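Side-chain contacts in UDP-N-acetylglucosamine 2-epimerase (Methanocaldococcus jannaschii, PDB 4NES), which probably catalyses the reversible epimerisation at C-2 of UDP-N-acetylglucosamine, giving UDP-N-acetylmannosamine, the activated donor of ManNAc residues: residues N36-S40 with E41-K45; I46-E50 with L51-N55; Q177-K180 with I181-N185; V269-L272 with E273-L277; G289-Q292 with E293-C296. One frame throughout, in Å; residues are numbered along the deposited sequence.

Contact 1: residues N36-S40 with E41-K45; sequences NQHYS and ENMDK. With UD1 (uridine-diphosphate-N-acetylglucosamine), chain B.
The imidazole of His38 meets the methyl of Met43, a selenomethionine here, with CE 3.5 Å from His38 CE1 and oblique to the ring, while a UD1 phosphate oxygen lies at the ring edge: His38 NE2 gives its N-H to O2B at 2.8 Å. The other ring nitrogen, ND1, accepts a hydrogen bond from Arg10 N; held at both nitrogens, the ring is fixed in its rotation. Tyr39 works by its face instead. Its phenol covers the uracil of UD1, with O4 3.6 Å above the ring plane near the centre, and Asn36 O sits in plane at an edge. CG of Tyr39 lies between its own N and carbonyl carbon (chi1 43°), which turns the ring over the base; its hydroxyl bonds Ser64.

Two backbone N-H groups grip the uracil: Tyr39 N donates to UD1 O4 at 2.8 Å. Ser40 N donates to UD1 O4 at 2.9 Å, and Ser40 OG accepts from uracil N3. This small hydroxyl suits reading a base edge. Behind it the chain turns on a bond of 2.9 Å from Met43 N to Ser40 O. A water donates to both His38 O and Asp44 OD2, and Asp44 OD1 is held by His34. Gln37 NE2 reaches the UD1 acetyl oxygen O7' and phosphate oxygen O2A. This UD1-binding loop runs from strand 30-34 to helix 45-50, with Gln37 against helix 67-85 and Met43 and Asp44 against helix 10-23.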
# COMPACT_ATOMS: atom_id res chain seq x y z
N ASN A 36 17.73 3.45 -8.97
CA ASN A 36 18.13 3.33 -10.37
C ASN A 36 17.01 2.73 -11.20
O ASN A 36 17.27 1.98 -12.14
CB ASN A 36 19.44 2.55 -10.53
CG ASN A 36 20.51 3.01 -9.56
OD1 ASN A 36 20.88 2.27 -8.65
ND2 ASN A 36 21.02 4.23 -9.73
N GLN A 37 15.77 3.06 -10.83
CA GLN A 37 14.62 2.73 -11.66
C GLN A 37 14.85 3.29 -13.06
O GLN A 37 14.64 2.61 -14.06
CB GLN A 37 13.32 3.30 -11.06
CG GLN A 37 12.11 2.92 -11.90
CD GLN A 37 10.78 3.37 -11.32
OE1 GLN A 37 10.65 3.64 -10.12
NE2 GLN A 37 9.79 3.46 -12.18
N HIS A 38 15.28 4.55 -13.11
CA HIS A 38 15.81 5.16 -14.33
C HIS A 38 17.32 5.10 -14.31
O HIS A 38 17.93 5.30 -13.26
CB HIS A 38 15.33 6.60 -14.47
CG HIS A 38 13.90 6.71 -14.90
ND1 HIS A 38 13.29 7.90 -15.19
CD2 HIS A 38 12.98 5.73 -15.09
CE1 HIS A 38 12.04 7.66 -15.56
NE2 HIS A 38 11.83 6.36 -15.51
N TYR A 39 17.92 4.84 -15.48
CA TYR A 39 19.34 4.52 -15.57
C TYR A 39 19.97 5.09 -16.84
O TYR A 39 21.18 5.33 -16.87
CB TYR A 39 19.55 3.00 -15.53
CG TYR A 39 18.54 2.26 -16.37
CD1 TYR A 39 18.77 2.02 -17.71
CD2 TYR A 39 17.35 1.82 -15.81
CE1 TYR A 39 17.83 1.37 -18.49
CE2 TYR A 39 16.40 1.17 -16.58
CZ TYR A 39 16.65 0.93 -17.91
OH TYR A 39 15.71 0.29 -18.68
N SER A 40 19.18 5.29 -17.89
CA SER A 40 19.70 5.89 -19.11
C SER A 40 20.23 7.27 -18.76
O SER A 40 19.63 7.98 -17.95
CB SER A 40 18.61 6.00 -20.19
OG SER A 40 18.16 4.72 -20.59
N GLU A 41 21.38 7.65 -19.34
CA GLU A 41 22.03 8.91 -18.95
C GLU A 41 21.14 10.13 -19.11
O GLU A 41 21.12 11.01 -18.24
CB GLU A 41 23.36 9.08 -19.69
CG GLU A 41 24.42 8.12 -19.17
CD GLU A 41 25.78 8.33 -19.80
OE1 GLU A 41 25.92 9.23 -20.65
OE2 GLU A 41 26.72 7.58 -19.44
N ASN A 42 20.38 10.18 -20.20
CA ASN A 42 19.46 11.30 -20.42
C ASN A 42 18.17 11.27 -19.58
O ASN A 42 17.33 12.16 -19.71
CB ASN A 42 19.13 11.48 -21.91
CG ASN A 42 18.52 10.23 -22.54
OD1 ASN A 42 18.03 9.34 -21.84
ND2 ASN A 42 18.55 10.17 -23.86
N MSE A 43 18.02 10.24 -18.74
CA MSE A 43 16.89 10.15 -17.80
C MSE A 43 17.33 10.33 -16.36
O MSE A 43 16.50 10.36 -15.45
CB MSE A 43 16.19 8.80 -17.95
CG MSE A 43 15.55 8.58 -19.31
SE MSE A 43 14.17 9.88 -19.76
CE MSE A 43 12.77 9.28 -18.57
N ASP A 44 18.63 10.46 -16.13
CA ASP A 44 19.16 10.32 -14.78
C ASP A 44 20.43 11.14 -14.54
O ASP A 44 20.37 12.19 -13.90
CB ASP A 44 19.39 8.84 -14.48
CG ASP A 44 20.10 8.61 -13.18
OD1 ASP A 44 19.69 9.21 -12.17
OD2 ASP A 44 21.09 7.84 -13.17
N LYS A 45 21.55 10.66 -15.07
CA LYS A 45 22.85 11.32 -14.92
C LYS A 45 22.80 12.80 -15.28
O LYS A 45 23.35 13.63 -14.55
CB LYS A 45 23.90 10.60 -15.78
CG LYS A 45 25.30 11.19 -15.70
CD LYS A 45 26.26 10.38 -16.55
CE LYS A 45 27.56 11.13 -16.79
NZ LYS A 45 28.61 10.25 -17.38
C1' UD1 B . 8.01 5.85 -14.59
C2' UD1 B . 6.90 6.09 -13.61
C3' UD1 B . 6.06 7.19 -14.01
C4' UD1 B . 6.80 8.43 -14.29
C5' UD1 B . 7.96 8.15 -15.21
C6' UD1 B . 8.86 9.32 -15.36
C7' UD1 B . 6.13 3.95 -12.42
C8' UD1 B . 5.21 2.77 -12.45
N2' UD1 B . 6.05 4.87 -13.52
O1' UD1 B . 7.47 5.50 -15.81
O3' UD1 B . 5.07 7.44 -13.00
O4' UD1 B . 5.96 9.41 -14.86
O5' UD1 B . 8.77 7.09 -14.72
O6' UD1 B . 9.47 9.43 -16.59
O7' UD1 B . 6.92 4.11 -11.48
N1 UD1 B . 13.45 2.92 -19.88
C2 UD1 B . 14.66 3.12 -20.40
N3 UD1 B . 15.60 3.77 -19.71
C4 UD1 B . 15.35 4.22 -18.47
C5 UD1 B . 14.10 4.04 -17.91
C6 UD1 B . 13.14 3.37 -18.65
O2 UD1 B . 14.93 2.72 -21.52
O4 UD1 B . 16.32 4.89 -17.78
C1B UD1 B . 12.39 2.22 -20.65
C2B UD1 B . 12.43 0.75 -20.53
O2' UD1 B . 12.04 0.17 -21.76
C3B UD1 B . 11.44 0.47 -19.52
C4B UD1 B . 10.40 1.48 -19.81
O4B UD1 B . 11.10 2.64 -20.23
O3B UD1 B . 10.94 -0.85 -19.53
C5B UD1 B . 9.57 1.81 -18.62
O5B UD1 B . 10.29 2.17 -17.47
PA UD1 B . 9.56 2.29 -16.10
O1A UD1 B . 8.96 0.96 -15.76
O2A UD1 B . 10.55 2.74 -15.07
O3A UD1 B . 8.36 3.28 -16.25
PB UD1 B . 8.31 4.73 -16.90
O1B UD1 B . 7.46 4.65 -18.13
O2B UD1 B . 9.69 5.31 -17.06
O HOH W 1 20.52 5.32 -12.39
O HOH W 2 22.37 7.48 -15.61

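Contact 2: residues I46-E50 with L51-N55; sequences IFFEE and LNLPN
Leu53 N gives Phe48 O a nearly straight hydrogen bond of 2.9 Å (172° at the hydrogen), lying in the carbonyl plane. With the bond from Asn52 N to Glu49 O, 3.2 Å, it forms the Schellman motif that ends helix 45-50. The second donor stands well above the carbonyl plane of Glu49, not on a lone pair. Asn52 makes the turn with a positive phi of 57°, a conformation asparagine adopts more readily than most residues, and its side chain points outward.

The last regular helical bond runs from Leu51 N to Phe47 O. Leu51 also folds its side chain back over that carbonyl, CB lying 3.1 Å from Phe47 O, and its CD1 brushes the CB of Phe47. The Phe47 ring itself leaves this turn to touch bound UDP and helix 10-23. Glu50 extends to helix 271-280, its OE1 taking the N-H of Leu272. Arg21 binds the carbonyls of both Leu51 and Asn52.

The apolar wrap typical of such a helix end comes from Phe48 and Leu53, whose side chains cross at about a right angle. Leu53 CD1 lies over one face of the phenyl ring, and Pro54 O sits in plane at its edge, 3.3 Å from Phe48 CE2.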
# COMPACT_ATOMS: atom_id res chain seq x y z
N ILE A 46 22.12 13.14 -16.37
CA ILE A 46 22.09 14.52 -16.82
C ILE A 46 21.46 15.45 -15.77
O ILE A 46 21.83 16.62 -15.67
CB ILE A 46 21.41 14.66 -18.21
CG1 ILE A 46 21.63 16.06 -18.79
CG2 ILE A 46 19.92 14.33 -18.14
CD1 ILE A 46 21.38 16.14 -20.31
N PHE A 47 20.53 14.93 -14.98
CA PHE A 47 19.87 15.75 -13.98
C PHE A 47 20.74 15.95 -12.75
O PHE A 47 20.76 17.04 -12.18
CB PHE A 47 18.50 15.16 -13.64
CG PHE A 47 17.61 15.11 -14.83
CD1 PHE A 47 17.04 16.28 -15.32
CD2 PHE A 47 17.42 13.93 -15.53
CE1 PHE A 47 16.26 16.27 -16.46
CE2 PHE A 47 16.64 13.91 -16.66
CZ PHE A 47 16.06 15.08 -17.13
N PHE A 48 21.45 14.91 -12.35
CA PHE A 48 22.42 15.06 -11.28
C PHE A 48 23.48 16.09 -11.66
O PHE A 48 23.91 16.87 -10.81
CB PHE A 48 23.05 13.72 -10.91
CG PHE A 48 22.22 12.92 -9.95
CD1 PHE A 48 21.14 12.16 -10.39
CD2 PHE A 48 22.49 12.95 -8.59
CE1 PHE A 48 20.37 11.44 -9.50
CE2 PHE A 48 21.71 12.22 -7.69
CZ PHE A 48 20.65 11.46 -8.15
N GLU A 49 23.88 16.10 -12.92
CA GLU A 49 24.87 17.07 -13.39
C GLU A 49 24.31 18.50 -13.48
O GLU A 49 24.88 19.43 -12.90
CB GLU A 49 25.43 16.65 -14.76
CG GLU A 49 26.46 17.61 -15.32
CD GLU A 49 27.70 17.70 -14.46
OE1 GLU A 49 27.98 16.74 -13.71
OE2 GLU A 49 28.41 18.74 -14.53
N GLU A 50 23.22 18.68 -14.20
CA GLU A 50 22.71 20.03 -14.43
C GLU A 50 22.20 20.67 -13.15
O GLU A 50 22.25 21.89 -13.00
CB GLU A 50 21.61 20.04 -15.50
CG GLU A 50 22.09 19.70 -16.91
CD GLU A 50 21.05 19.96 -17.98
OE1 GLU A 50 19.89 20.25 -17.64
OE2 GLU A 50 21.41 19.88 -19.17
N LEU A 51 21.70 19.85 -12.23
CA LEU A 51 21.13 20.37 -10.99
C LEU A 51 22.14 20.37 -9.84
O LEU A 51 21.78 20.69 -8.71
CB LEU A 51 19.87 19.59 -10.60
CG LEU A 51 18.76 19.71 -11.66
CD1 LEU A 51 17.60 18.80 -11.36
CD2 LEU A 51 18.28 21.15 -11.76
N ASN A 52 23.39 20.02 -10.16
CA ASN A 52 24.49 20.12 -9.19
C ASN A 52 24.18 19.31 -7.93
O ASN A 52 24.29 19.80 -6.80
CB ASN A 52 24.77 21.59 -8.88
CG ASN A 52 26.08 21.81 -8.15
OD1 ASN A 52 27.05 21.09 -8.36
ND2 ASN A 52 26.10 22.83 -7.31
N LEU A 53 23.78 18.05 -8.13
CA LEU A 53 23.38 17.18 -7.03
C LEU A 53 24.50 16.21 -6.68
O LEU A 53 25.26 15.79 -7.56
CB LEU A 53 22.12 16.39 -7.41
CG LEU A 53 20.91 17.23 -7.79
CD1 LEU A 53 19.75 16.32 -8.15
CD2 LEU A 53 20.50 18.19 -6.68
N PRO A 54 24.60 15.83 -5.39
CA PRO A 54 25.66 14.91 -5.00
C PRO A 54 25.37 13.48 -5.45
O PRO A 54 24.21 13.12 -5.69
CB PRO A 54 25.62 14.97 -3.47
CG PRO A 54 24.21 15.34 -3.15
CD PRO A 54 23.80 16.29 -4.24
N ASN A 55 26.42 12.68 -5.58
CA ASN A 55 26.26 11.27 -5.89
C ASN A 55 25.46 10.58 -4.80
O ASN A 55 25.66 10.83 -3.61
CB ASN A 55 27.62 10.58 -6.00
CG ASN A 55 28.55 11.26 -6.97
OD1 ASN A 55 28.13 11.72 -8.03
ND2 ASN A 55 29.82 11.34 -6.61

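Contact 3: residues Q177-K180 with I181-N185; sequences QNLK and IAEKN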
# COMPACT_ATOMS: atom_id res chain seq x y z
N GLN A 177 14.44 28.31 -9.84
CA GLN A 177 15.89 28.27 -9.60
C GLN A 177 16.66 28.11 -10.92
O GLN A 177 17.78 28.61 -11.05
CB GLN A 177 16.32 27.24 -8.48
CG GLN A 177 15.91 25.73 -8.63
CD GLN A 177 16.22 24.79 -7.40
OE1 GLN A 177 16.62 23.63 -7.57
NE2 GLN A 177 16.00 25.29 -6.19
N ASN A 178 16.03 27.48 -11.92
CA ASN A 178 16.73 27.03 -13.13
C ASN A 178 16.43 27.76 -14.45
O ASN A 178 17.24 27.70 -15.38
CB ASN A 178 16.58 25.52 -13.32
CG ASN A 178 17.29 24.73 -12.23
OD1 ASN A 178 18.51 24.59 -12.24
ND2 ASN A 178 16.52 24.21 -11.29
N LEU A 179 15.28 28.43 -14.56
CA LEU A 179 14.96 29.12 -15.81
C LEU A 179 15.98 30.21 -16.10
O LEU A 179 16.47 30.30 -17.22
CB LEU A 179 13.54 29.70 -15.80
CG LEU A 179 12.66 29.56 -17.05
CD1 LEU A 179 11.73 30.75 -17.18
CD2 LEU A 179 13.48 29.36 -18.32
N LYS A 180 16.34 31.02 -15.11
CA LYS A 180 17.32 32.07 -15.39
C LYS A 180 18.71 31.49 -15.68
O LYS A 180 19.44 32.03 -16.51
CB LYS A 180 17.35 33.15 -14.30
CG LYS A 180 17.89 32.71 -12.96
CD LYS A 180 18.03 33.90 -12.01
CE LYS A 180 16.86 33.99 -11.03
NZ LYS A 180 17.03 35.08 -10.02
N ILE A 181 19.06 30.37 -15.04
CA ILE A 181 20.30 29.66 -15.37
C ILE A 181 20.30 29.21 -16.83
O ILE A 181 21.27 29.43 -17.56
CB ILE A 181 20.52 28.43 -14.48
CG1 ILE A 181 20.66 28.83 -13.00
CG2 ILE A 181 21.75 27.65 -14.93
CD1 ILE A 181 21.00 27.68 -12.07
N ALA A 182 19.21 28.58 -17.24
CA ALA A 182 19.06 28.13 -18.62
C ALA A 182 19.19 29.29 -19.60
O ALA A 182 19.95 29.22 -20.58
CB ALA A 182 17.73 27.41 -18.79
N GLU A 183 18.46 30.37 -19.33
CA GLU A 183 18.45 31.55 -20.19
C GLU A 183 19.84 32.17 -20.36
O GLU A 183 20.15 32.71 -21.43
CB GLU A 183 17.47 32.59 -19.65
CG GLU A 183 16.01 32.21 -19.75
CD GLU A 183 15.12 33.13 -18.93
OE1 GLU A 183 15.65 33.88 -18.08
OE2 GLU A 183 13.89 33.09 -19.13
N LYS A 184 20.66 32.11 -19.32
CA LYS A 184 21.97 32.79 -19.36
C LYS A 184 23.12 31.86 -19.71
O LYS A 184 24.28 32.27 -19.69
CB LYS A 184 22.27 33.49 -18.04
CG LYS A 184 21.24 34.53 -17.62
CD LYS A 184 20.75 35.34 -18.81
CE LYS A 184 19.71 36.36 -18.39
NZ LYS A 184 20.30 37.41 -17.52
N ASN A 185 22.82 30.61 -20.05
CA ASN A 185 23.87 29.68 -20.42
C ASN A 185 23.99 29.54 -21.93
O ASN A 185 23.03 29.19 -22.61
CB ASN A 185 23.64 28.30 -19.80
CG ASN A 185 24.80 27.37 -20.05
OD1 ASN A 185 24.81 26.59 -21.00
ND2 ASN A 185 25.82 27.47 -19.20
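Ala182 N donates to Asn178 O at 2.8 Å, and one residue further Glu183 N does the same to Leu179 O at 2.9 Å; both bonds are close to straight. The third of the series, Lys184 N to Lys180 O, is bent to 137° at the hydrogen and longer, 3.1 Å. The amide of Asn178 bonds its own helix, ND2 going to Ala174 O, which fixes how the group is turned.

These turns belong to the last part of helix 170-183, which with helix 186-195 leads the chain from one Rossmann-like domain of the GT-B fold to the other. Asn185 starts the second helix as its N-cap, OD1 accepting from Val188 N, a role for which a short amide is well suited.

Outside the backbone, Glu183 lays its methylene chain along the preceding turn, with CG 3.2 Å from Leu179 O. Its carboxylate then meets the branched end of Leu179, OE2 lying 3.7 Å from CD1. On another flank Ile181 and Asn178 lie side by side, pointing the same way, and Ile181 CD1 is 4.0 Å from Asn178 OD1. Ala182 CB lies 3.5 Å from Asn178 O, and its small size suits the close approach of helix 271-280, where it packs on Leu272 O. Lys184 rests its CG on Lys180 O, 3.3 Å away.

Contact 4: residues V269-L272 with E273-L277; sequences VGYL and EFLML. With UDP (uridine-5'-diphosphate), chain C.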
# COMPACT_ATOMS: atom_id res chain seq x y z
N VAL A 269 15.99 15.32 -23.21
CA VAL A 269 17.03 16.32 -22.95
C VAL A 269 17.09 16.70 -21.47
O VAL A 269 16.21 16.35 -20.68
CB VAL A 269 16.83 17.59 -23.80
CG1 VAL A 269 16.87 17.25 -25.28
CG2 VAL A 269 15.51 18.28 -23.42
N GLY A 270 18.14 17.43 -21.10
CA GLY A 270 18.31 17.89 -19.73
C GLY A 270 17.26 18.92 -19.34
O GLY A 270 16.53 19.44 -20.19
N TYR A 271 17.17 19.19 -18.04
CA TYR A 271 16.16 20.10 -17.52
C TYR A 271 16.31 21.53 -18.06
O TYR A 271 15.32 22.18 -18.40
CB TYR A 271 16.21 20.11 -16.00
CG TYR A 271 15.02 20.76 -15.34
CD1 TYR A 271 13.73 20.43 -15.72
CD2 TYR A 271 15.19 21.70 -14.32
CE1 TYR A 271 12.64 21.01 -15.12
CE2 TYR A 271 14.09 22.29 -13.71
CZ TYR A 271 12.82 21.94 -14.12
OH TYR A 271 11.72 22.51 -13.52
N LEU A 272 17.54 22.02 -18.14
CA LEU A 272 17.75 23.38 -18.62
C LEU A 272 17.29 23.53 -20.07
O LEU A 272 16.60 24.49 -20.44
CB LEU A 272 19.23 23.77 -18.50
CG LEU A 272 19.80 23.71 -17.09
CD1 LEU A 272 21.28 24.05 -17.13
CD2 LEU A 272 19.06 24.65 -16.16
N GLU A 273 17.66 22.55 -20.88
CA GLU A 273 17.26 22.50 -22.27
C GLU A 273 15.73 22.41 -22.39
O GLU A 273 15.11 23.11 -23.20
CB GLU A 273 17.94 21.32 -22.96
CG GLU A 273 19.45 21.51 -23.16
CD GLU A 273 20.27 21.21 -21.92
OE1 GLU A 273 19.74 20.62 -20.95
OE2 GLU A 273 21.46 21.59 -21.90
N PHE A 274 15.12 21.55 -21.57
CA PHE A 274 13.68 21.36 -21.68
C PHE A 274 12.90 22.59 -21.23
O PHE A 274 11.88 22.94 -21.83
CB PHE A 274 13.21 20.11 -20.93
CG PHE A 274 11.87 19.64 -21.38
CD1 PHE A 274 11.72 19.06 -22.63
CD2 PHE A 274 10.75 19.82 -20.59
CE1 PHE A 274 10.48 18.64 -23.08
CE2 PHE A 274 9.50 19.40 -21.04
CZ PHE A 274 9.38 18.82 -22.28
N LEU A 275 13.37 23.27 -20.18
CA LEU A 275 12.73 24.50 -19.74
C LEU A 275 12.71 25.53 -20.86
O LEU A 275 11.73 26.24 -21.05
CB LEU A 275 13.46 25.10 -18.54
CG LEU A 275 13.20 24.42 -17.20
CD1 LEU A 275 14.15 25.02 -16.17
CD2 LEU A 275 11.75 24.60 -16.76
N MSE A 276 13.80 25.61 -21.62
CA MSE A 276 13.83 26.51 -22.76
C MSE A 276 12.82 26.11 -23.84
O MSE A 276 12.14 26.97 -24.41
CB MSE A 276 15.24 26.57 -23.34
CG MSE A 276 16.23 27.36 -22.49
SE MSE A 276 15.68 29.22 -22.27
CE MSE A 276 15.72 29.76 -24.13
N LEU A 277 12.70 24.82 -24.11
CA LEU A 277 11.70 24.37 -25.06
C LEU A 277 10.29 24.70 -24.56
O LEU A 277 9.44 25.13 -25.34
CB LEU A 277 11.84 22.88 -25.33
CG LEU A 277 13.08 22.47 -26.13
CD1 LEU A 277 13.19 20.97 -26.12
CD2 LEU A 277 13.00 23.00 -27.56
N1 UDP C . 11.75 16.88 -18.65
C2 UDP C . 13.05 17.08 -19.00
N3 UDP C . 13.47 16.74 -20.24
C4 UDP C . 12.64 16.19 -21.16
C5 UDP C . 11.29 15.97 -20.83
C6 UDP C . 10.88 16.33 -19.54
O2 UDP C . 13.84 17.57 -18.19
O4 UDP C . 13.13 15.85 -22.42
C1' UDP C . 11.25 17.19 -17.30
C2' UDP C . 10.18 18.14 -17.18
O2' UDP C . 10.67 19.46 -17.26
C3' UDP C . 9.57 17.79 -15.88
C4' UDP C . 9.83 16.37 -15.74
O4' UDP C . 10.66 15.99 -16.81
O3' UDP C . 10.12 18.48 -14.79
C5' UDP C . 8.61 15.52 -15.83
O5' UDP C . 8.91 14.15 -15.82
PA UDP C . 8.04 13.07 -16.59
O1A UDP C . 8.99 12.02 -17.13
O2A UDP C . 7.25 13.76 -17.67
O3A UDP C . 7.12 12.34 -15.54
PB UDP C . 5.81 12.74 -14.76
O1B UDP C . 5.90 14.19 -14.31
O2B UDP C . 4.62 12.49 -15.65
O3B UDP C . 5.83 11.78 -13.60
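Leu275 sets its CD1 over one face of the Tyr271 ring, 4.0 Å from the centroid and 21° off the normal, a CH-pi contact one helical turn along. The other branch, CD2, lies by CZ and the hydroxyl. Tyr271 offers UDP its edge, where CE1 comes 3.3 Å from the ribose O2', and its OH bonds Thr175 of helix 170-183. An aromatic with a polar end thus packs among leucines and still ties neighbouring helices together.

Phe274 carries the base. Its ring lies under the uracil of UDP, with C5 3.4 Å above the plane and over the centre, so a flat apolar face is matched to a flat base. Having CG anti to its N (chi1 -161°) sends the ring off the helix toward the nucleotide. Val269 CG2 supports the ring edge and touches Phe274 CB at 3.9 Å. The backbone of Val269 reads the edge of the uracil: its N donates to UDP O4, and its O accepts the N3-H of the base at 2.8 Å.

Gly270 is the N-cap of helix 271-280, and its carbonyl receives Phe274 N at 2.9 Å. Lacking a side chain, it lets the carboxylate of Glu273, bent back at chi2, bring OE1 to 3.3 Å from Gly270 CA. Base recognition by loop backbone, with an aromatic beneath the uracil, makes this the uridine pocket of the C-terminal Rossmann-like domain of the GT-B fold.

Contact 5: residues G289-Q292 with E293-C296; sequences GGVQ and EEAC. With UDP (uridine-5'-diphosphate), chain C.
Glu294 and Gly290, joined by a bond of 2.9 Å from Glu294 N to Gly290 O, hold different parts of one UDP. The carboxylate of Glu294 spans the ribose diol: O2' donates to OE1 and O3' to OE2, each at 2.7 Å. Two carboxylate oxygens facing two adjacent hydroxyls suit an acid to this place. At the other end, the first turn of the helix offers its N-H groups to the beta-phosphate, Gly290 N to O1B at 2.8 Å and Gly289 N to O2B at 2.9 Å. At Gly290 a side chain would be crowded by the ribose C5' of UDP, so glycine suits the place, and the positive end of the helix dipole would be expected to stabilise the phosphate.

In the second shell, Tyr271 OH bonds Glu294 OE2 and steadies the carboxylate, whose chain runs extended from CG (chi2 165°). Glu293 runs extended alongside the first turn, OE1 lying 3.7 Å from Gly290 CA, and forms salt bridges with Lys15 and Arg311, so this buried acid has charged partners. Gln292 is held at both ends of its amide, NE2 by Ser288 O and OE1 by Thr309. Ala295 turns its small CB to Ile284 and Cys302, consistent with a close approach of helix to sheet. Helix 289-298 crosses between strands 283-286 and 302-304 as the helix of a beta-alpha-beta unit: Val291 also faces strand 283-286, Gln292 touches strand 302-304, and Glu293 and Glu294 meet helix 170-183.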
# COMPACT_ATOMS: atom_id res chain seq x y z
N GLY A 289 2.80 14.69 -15.76
CA GLY A 289 2.34 15.45 -14.60
C GLY A 289 3.13 16.73 -14.42
O GLY A 289 2.57 17.82 -14.28
N GLY A 290 4.45 16.60 -14.39
CA GLY A 290 5.31 17.75 -14.21
C GLY A 290 5.19 18.79 -15.31
O GLY A 290 5.24 19.99 -15.03
N VAL A 291 5.01 18.35 -16.55
CA VAL A 291 4.91 19.31 -17.65
C VAL A 291 3.63 20.13 -17.55
O VAL A 291 3.63 21.32 -17.86
CB VAL A 291 5.06 18.63 -19.02
CG1 VAL A 291 4.83 19.61 -20.15
CG2 VAL A 291 6.43 17.99 -19.14
N GLN A 292 2.53 19.54 -17.08
CA GLN A 292 1.30 20.30 -16.85
C GLN A 292 1.57 21.45 -15.87
O GLN A 292 1.09 22.57 -16.07
CB GLN A 292 0.20 19.41 -16.26
CG GLN A 292 -0.41 18.43 -17.24
CD GLN A 292 -1.40 17.54 -16.53
OE1 GLN A 292 -2.48 17.99 -16.14
NE2 GLN A 292 -1.04 16.28 -16.33
N GLU A 293 2.31 21.16 -14.82
CA GLU A 293 2.65 22.18 -13.83
C GLU A 293 3.56 23.25 -14.40
O GLU A 293 3.31 24.44 -14.22
CB GLU A 293 3.29 21.52 -12.60
CG GLU A 293 2.29 20.68 -11.82
CD GLU A 293 2.92 19.61 -10.96
OE1 GLU A 293 4.13 19.34 -11.12
OE2 GLU A 293 2.19 19.02 -10.13
N GLU A 294 4.62 22.84 -15.10
CA GLU A 294 5.54 23.79 -15.69
C GLU A 294 4.89 24.68 -16.74
O GLU A 294 5.17 25.87 -16.79
CB GLU A 294 6.76 23.06 -16.26
CG GLU A 294 7.58 22.46 -15.14
CD GLU A 294 8.59 21.44 -15.59
OE1 GLU A 294 8.48 20.92 -16.72
OE2 GLU A 294 9.49 21.13 -14.78
N ALA A 295 4.01 24.11 -17.56
CA ALA A 295 3.29 24.89 -18.56
C ALA A 295 2.51 26.00 -17.85
O ALA A 295 2.52 27.16 -18.27
CB ALA A 295 2.36 24.00 -19.37
N CYS A 296 1.87 25.64 -16.74
CA CYS A 296 1.08 26.61 -16.00
C CYS A 296 1.97 27.72 -15.43
O CYS A 296 1.68 28.92 -15.55
CB CYS A 296 0.31 25.89 -14.89
SG CYS A 296 -0.77 26.94 -13.91
N1 UDP C . 11.75 16.88 -18.65
C2 UDP C . 13.05 17.08 -19.00
N3 UDP C . 13.47 16.74 -20.24
C4 UDP C . 12.64 16.19 -21.16
C5 UDP C . 11.29 15.97 -20.83
C6 UDP C . 10.88 16.33 -19.54
O2 UDP C . 13.84 17.57 -18.19
O4 UDP C . 13.13 15.85 -22.42
C1' UDP C . 11.25 17.19 -17.30
C2' UDP C . 10.18 18.14 -17.18
O2' UDP C . 10.67 19.46 -17.26
C3' UDP C . 9.57 17.79 -15.88
C4' UDP C . 9.83 16.37 -15.74
O4' UDP C . 10.66 15.99 -16.81
O3' UDP C . 10.12 18.48 -14.79
C5' UDP C . 8.61 15.52 -15.83
O5' UDP C . 8.91 14.15 -15.82
PA UDP C . 8.04 13.07 -16.59
O1A UDP C . 8.99 12.02 -17.13
O2A UDP C . 7.25 13.76 -17.67
O3A UDP C . 7.12 12.34 -15.54
PB UDP C . 5.81 12.74 -14.76
O1B UDP C . 5.90 14.19 -14.31
O2B UDP C . 4.62 12.49 -15.65
O3B UDP C . 5.83 11.78 -13.60

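Contacts 4 and 5 are buried and share one UDP, the first holding the base and the second the ribose and beta-phosphate; the two meet through Tyr271 and Glu294. Contact 1 is a partly buried loop around the other nucleotide, UD1, and runs straight into contact 2, to which a probable hydrogen bond of Glu41 O with Ile46 N joins it. Contact 2 ends a helix by backbone bonds and apolar wrapping, and Glu50 carries it to the start of the helix in contact 4. Contact 3 lies away from the sites and, like contact 1, is partly exposed; it relies on backbone helical bonds, with charged side chains at its surface, yet Asn178 packs on contacts 2 and 4.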